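Local atomic coordinates of trans-isoprenyl diphosphate synthase (Caulobacter crescentus, PDB entry 3OYR), a protein that probably makes all-trans-octaprenyl diphosphate, the precursor of quinone side chains, by adding five isopentenyl diphosphate units to farnesyl diphosphate. Residues 36-41 against 89-94; 68-73 against 93-98. All coordinates share one frame; numbering follows the deposited sequence.

Contact 1. Residues 36-41 against 89-94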
# COMPACT_ATOMS: atom_id res chain seq x y z
N ALA B 36 1.44 22.90 -10.95
CA ALA B 36 1.62 23.69 -9.75
C ALA B 36 0.54 23.32 -8.75
O ALA B 36 0.83 23.17 -7.58
CB ALA B 36 1.64 25.21 -10.06
N GLY B 37 -0.70 23.13 -9.21
CA GLY B 37 -1.76 22.61 -8.36
C GLY B 37 -1.50 21.21 -7.81
O GLY B 37 -1.79 20.92 -6.63
N VAL B 38 -0.96 20.33 -8.66
CA VAL B 38 -0.67 18.94 -8.31
C VAL B 38 0.44 18.90 -7.25
O VAL B 38 0.33 18.19 -6.23
CB VAL B 38 -0.28 18.13 -9.59
CG1 VAL B 38 0.12 16.73 -9.26
CG2 VAL B 38 -1.45 18.11 -10.57
N ASN B 39 1.48 19.69 -7.47
CA ASN B 39 2.61 19.79 -6.52
C ASN B 39 2.21 20.40 -5.18
O ASN B 39 2.74 20.02 -4.14
CB ASN B 39 3.77 20.59 -7.15
CG ASN B 39 4.36 19.89 -8.39
OD1 ASN B 39 4.27 18.66 -8.52
ND2 ASN B 39 4.93 20.66 -9.30
N ARG B 40 1.28 21.35 -5.20
CA ARG B 40 0.72 21.88 -3.96
C ARG B 40 0.01 20.77 -3.17
O ARG B 40 0.11 20.73 -1.95
CB ARG B 40 -0.27 23.00 -4.27
CG ARG B 40 -0.76 23.71 -3.02
CD ARG B 40 -1.85 24.73 -3.35
NE ARG B 40 -1.36 25.76 -4.28
CZ ARG B 40 -1.77 25.90 -5.54
NH1 ARG B 40 -1.28 26.86 -6.31
NH2 ARG B 40 -2.68 25.06 -6.05
N LEU B 41 -0.75 19.91 -3.85
CA LEU B 41 -1.46 18.79 -3.20
C LEU B 41 -0.45 17.79 -2.63
O LEU B 41 -0.59 17.31 -1.50
CB LEU B 41 -2.40 18.12 -4.19
CG LEU B 41 -3.64 19.00 -4.43
CD1 LEU B 41 -4.39 18.61 -5.72
CD2 LEU B 41 -4.54 18.92 -3.19
N LYS B 89 -6.26 16.35 -8.23
CA LYS B 89 -6.23 15.44 -7.08
C LYS B 89 -5.92 14.00 -7.49
O LYS B 89 -5.15 13.32 -6.79
CB LYS B 89 -7.51 15.51 -6.26
CG LYS B 89 -7.84 16.92 -5.79
CD LYS B 89 -9.03 16.92 -4.83
CE LYS B 89 -9.21 18.30 -4.19
NZ LYS B 89 -10.17 18.21 -3.03
N LEU B 90 -6.50 13.56 -8.61
CA LEU B 90 -6.20 12.25 -9.21
C LEU B 90 -4.75 12.18 -9.62
O LEU B 90 -4.06 11.21 -9.29
CB LEU B 90 -7.11 11.94 -10.40
CG LEU B 90 -8.62 11.96 -10.13
CD1 LEU B 90 -9.41 11.77 -11.41
CD2 LEU B 90 -9.06 10.93 -9.09
N ALA B 91 -4.27 13.23 -10.28
CA ALA B 91 -2.84 13.31 -10.67
C ALA B 91 -1.93 13.19 -9.47
O ALA B 91 -0.95 12.43 -9.50
CB ALA B 91 -2.55 14.60 -11.45
N ALA B 92 -2.26 13.92 -8.40
CA ALA B 92 -1.54 13.82 -7.14
C ALA B 92 -1.59 12.39 -6.54
O ALA B 92 -0.57 11.84 -6.07
CB ALA B 92 -2.09 14.87 -6.14
N ALA B 93 -2.79 11.80 -6.53
CA ALA B 93 -2.97 10.40 -6.04
C ALA B 93 -2.10 9.41 -6.81
O ALA B 93 -1.45 8.52 -6.20
CB ALA B 93 -4.44 9.99 -6.13
N VAL B 94 -2.04 9.60 -8.13
CA VAL B 94 -1.22 8.75 -9.01
C VAL B 94 0.26 8.81 -8.62
O VAL B 94 0.94 7.76 -8.51
CB VAL B 94 -1.45 9.16 -10.49
CG1 VAL B 94 -0.39 8.63 -11.40
CG2 VAL B 94 -2.80 8.70 -10.95

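Contact 2. Residues 68-73 against 93-98. With DMA (dimethylallyl diphosphate), chain D.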
# COMPACT_ATOMS: atom_id res chain seq x y z
N LEU B 68 5.99 11.83 -14.87
CA LEU B 68 5.29 11.44 -16.11
C LEU B 68 3.88 10.96 -15.84
O LEU B 68 2.96 11.27 -16.60
CB LEU B 68 6.07 10.35 -16.87
CG LEU B 68 7.48 10.70 -17.34
CD1 LEU B 68 8.02 9.62 -18.26
CD2 LEU B 68 7.55 12.06 -18.04
N ARG B 69 3.71 10.25 -14.74
CA ARG B 69 2.40 9.75 -14.40
C ARG B 69 1.35 10.83 -14.12
O ARG B 69 0.30 10.81 -14.80
CB ARG B 69 2.47 8.65 -13.36
CG ARG B 69 3.06 7.37 -13.90
CD ARG B 69 3.70 6.65 -12.75
NE ARG B 69 4.55 5.54 -13.16
CZ ARG B 69 5.84 5.65 -13.43
NH1 ARG B 69 6.45 6.84 -13.36
NH2 ARG B 69 6.51 4.57 -13.78
N PRO B 70 1.62 11.79 -13.18
CA PRO B 70 0.65 12.91 -13.05
C PRO B 70 0.52 13.77 -14.30
O PRO B 70 -0.59 14.26 -14.57
CB PRO B 70 1.19 13.76 -11.87
CG PRO B 70 2.60 13.27 -11.62
CD PRO B 70 2.63 11.83 -12.09
N LEU B 71 1.62 13.96 -15.04
CA LEU B 71 1.60 14.66 -16.32
C LEU B 71 0.62 14.02 -17.29
O LEU B 71 -0.12 14.73 -18.00
CB LEU B 71 3.00 14.70 -16.98
CG LEU B 71 3.97 15.75 -16.43
CD1 LEU B 71 5.37 15.60 -17.06
CD2 LEU B 71 3.42 17.13 -16.61
N MET B 72 0.62 12.70 -17.33
CA MET B 72 -0.30 11.99 -18.22
C MET B 72 -1.76 12.14 -17.79
O MET B 72 -2.62 12.30 -18.65
CB MET B 72 0.11 10.53 -18.41
CG MET B 72 1.24 10.41 -19.41
SD MET B 72 2.14 8.86 -19.29
CE MET B 72 0.77 7.75 -19.69
N THR B 73 -2.02 12.12 -16.49
CA THR B 73 -3.35 12.41 -15.98
C THR B 73 -3.77 13.81 -16.43
O THR B 73 -4.88 13.99 -16.95
CB THR B 73 -3.41 12.34 -14.43
OG1 THR B 73 -3.00 11.04 -14.00
CG2 THR B 73 -4.83 12.64 -13.91
N ALA B 93 -2.79 11.80 -6.53
CA ALA B 93 -2.97 10.40 -6.04
C ALA B 93 -2.10 9.41 -6.81
O ALA B 93 -1.45 8.52 -6.20
CB ALA B 93 -4.44 9.99 -6.13
N VAL B 94 -2.04 9.60 -8.13
CA VAL B 94 -1.22 8.75 -9.01
C VAL B 94 0.26 8.81 -8.62
O VAL B 94 0.94 7.76 -8.51
CB VAL B 94 -1.45 9.16 -10.49
CG1 VAL B 94 -0.39 8.63 -11.40
CG2 VAL B 94 -2.80 8.70 -10.95
N GLU B 95 0.76 10.02 -8.39
CA GLU B 95 2.16 10.17 -7.96
C GLU B 95 2.44 9.56 -6.61
O GLU B 95 3.52 9.00 -6.40
CB GLU B 95 2.63 11.65 -7.99
CG GLU B 95 4.17 11.85 -7.84
CD GLU B 95 5.02 11.19 -8.93
OE1 GLU B 95 4.52 10.83 -10.01
OE2 GLU B 95 6.23 11.03 -8.72
N PHE B 96 1.50 9.69 -5.68
CA PHE B 96 1.61 9.01 -4.39
C PHE B 96 1.64 7.50 -4.55
O PHE B 96 2.47 6.84 -3.93
CB PHE B 96 0.47 9.38 -3.43
CG PHE B 96 0.68 10.70 -2.71
CD1 PHE B 96 1.96 11.17 -2.42
CD2 PHE B 96 -0.41 11.46 -2.33
CE1 PHE B 96 2.15 12.40 -1.77
CE2 PHE B 96 -0.23 12.68 -1.68
CZ PHE B 96 1.05 13.15 -1.40
N ILE B 97 0.76 6.97 -5.40
CA ILE B 97 0.78 5.52 -5.65
C ILE B 97 2.14 5.11 -6.21
O ILE B 97 2.76 4.17 -5.70
CB ILE B 97 -0.40 5.01 -6.53
CG1 ILE B 97 -1.69 4.98 -5.70
CG2 ILE B 97 -0.10 3.58 -7.05
CD1 ILE B 97 -2.99 5.08 -6.55
N HIS B 98 2.62 5.85 -7.20
CA HIS B 98 3.93 5.61 -7.78
C HIS B 98 5.04 5.67 -6.70
O HIS B 98 5.87 4.75 -6.59
CB HIS B 98 4.18 6.58 -8.93
CG HIS B 98 5.58 6.59 -9.45
ND1 HIS B 98 6.19 5.47 -9.98
CD2 HIS B 98 6.48 7.60 -9.58
CE1 HIS B 98 7.41 5.78 -10.38
NE2 HIS B 98 7.61 7.07 -10.15
C1 DMA D . 10.66 4.10 -11.89
O1 DMA D . 9.84 5.09 -12.54
C2 DMA D . 9.64 3.02 -11.96
C3 DMA D . 9.60 2.14 -12.96
C4 DMA D . 10.66 2.07 -14.03
C5 DMA D . 8.46 1.17 -12.97
PA DMA D . 10.34 6.43 -13.27
O1A DMA D . 9.18 7.19 -13.88
O2A DMA D . 11.46 6.06 -14.21
O3A DMA D . 10.93 7.16 -11.94
PB DMA D . 10.88 8.73 -11.51
O1B DMA D . 9.49 8.95 -10.93
O2B DMA D . 11.96 8.65 -10.46
O3B DMA D . 11.18 9.58 -12.71
O HOH W 1 5.51 9.59 -12.43

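Contact 1. Residues 36-41 against 89-94
Lys89, whose aliphatic stem meets Leu41, receives one of the two shortest hydrogen bonds within the segments at its carbonyl: Lys89 O accepts the N-H of Ala93 at 2.8 Å. That bond lies within helix 87-109, which here packs against helix 25-45 in the all-helical isoprenoid synthase fold. Across the interface the contact is apolar, and the short helical segments cross at -56° with their axes 8.6 Å apart. Two alanines on the facing side of helix 87-109 suit such a close approach, because a methyl group takes little room between the backbones. Val38 branches over both of them. Its CG1, set anti to the backbone N (chi1 176°), rests over the main chain of Ala92, 3.8 Å from Ala92 N, while the other branch meets the methyl of the preceding residue, with Val38 CG2 3.8 Å from Ala91 CB. A beta-branched residue thus spreads two methyls over neighbouring residues without a long side chain. Ala91 also touches Pro70 and Thr73 of helix 68-79. Lys89 plays a double part. Its chain, extended beyond CG, carries NZ to a salt bridge with Glu146 of helix 126-147, and its CG methylene offers Leu41 an apolar surface. The leucine uses its length as well as its root: Leu41 CD1 lies 3.8 Å from Lys89 CG, and nearer the backbone Leu41 CB meets Ala92 CB, also at 3.8 Å.

Contact 2. Residues 68-73 against 93-98
His98 has CG anti to its backbone N (chi1 170°), and Arg69 runs extended from CG to NE, which brings guanidinium and imidazole face to face. The two planes differ by only 9°, their centres are 3.7 Å apart, and Arg69 CD adds a CH-pi contact over the same ring. Both groups then point a donor at the diphosphate of dimethylallyl diphosphate. Arg69 NH1 gives an almost straight bond to O1A of the ligand (2.8 Å, 175°), and His98 NE2 donates to its O1B, also at 2.8 Å. A water in the guanidinium plane accepts from Arg69 NH1 and Arg69 N and donates to Glu95 OE1 at 2.9 Å, so that the carboxylate is a second-shell partner of the arginine. The same Glu95 OE1 sits close against Pro70 CD, at 3.0 Å. An alanine in place of Arg69 would probably leave the His98 ring without its stacking partner and O1A without this donor. Lys66 N and Arg115 NE also bind the ligand. A cationic edge and an imidazole N-H thus address oxygens on different phosphorus atoms, consistent with the isopentenyl diphosphate site of related synthases, which holds its diphosphate by basic side chains.

Overall arrangement
Both contacts are buried and use helix 87-109, but they lie at different depths: contact 1 is centred about 17 Å from the centre of the chain, contact 2 about 10 Å. In contact 1 the helix meets helix 25-45 through methyls and methylenes, well away from the annotated sites. Contact 2 pairs the next turn with helix 68-79, nearly antiparallel, and there the chemistry turns to charge and stacking at the bound diphosphate, with a water between Arg69 and Glu95. The two touch at several points, among them Ala91 O on Pro70 CB at 3.5 Å. Further along, helix 87-109 carries Asp105 and Asp109, which bind calcium, and so links its apolar flank to the active site.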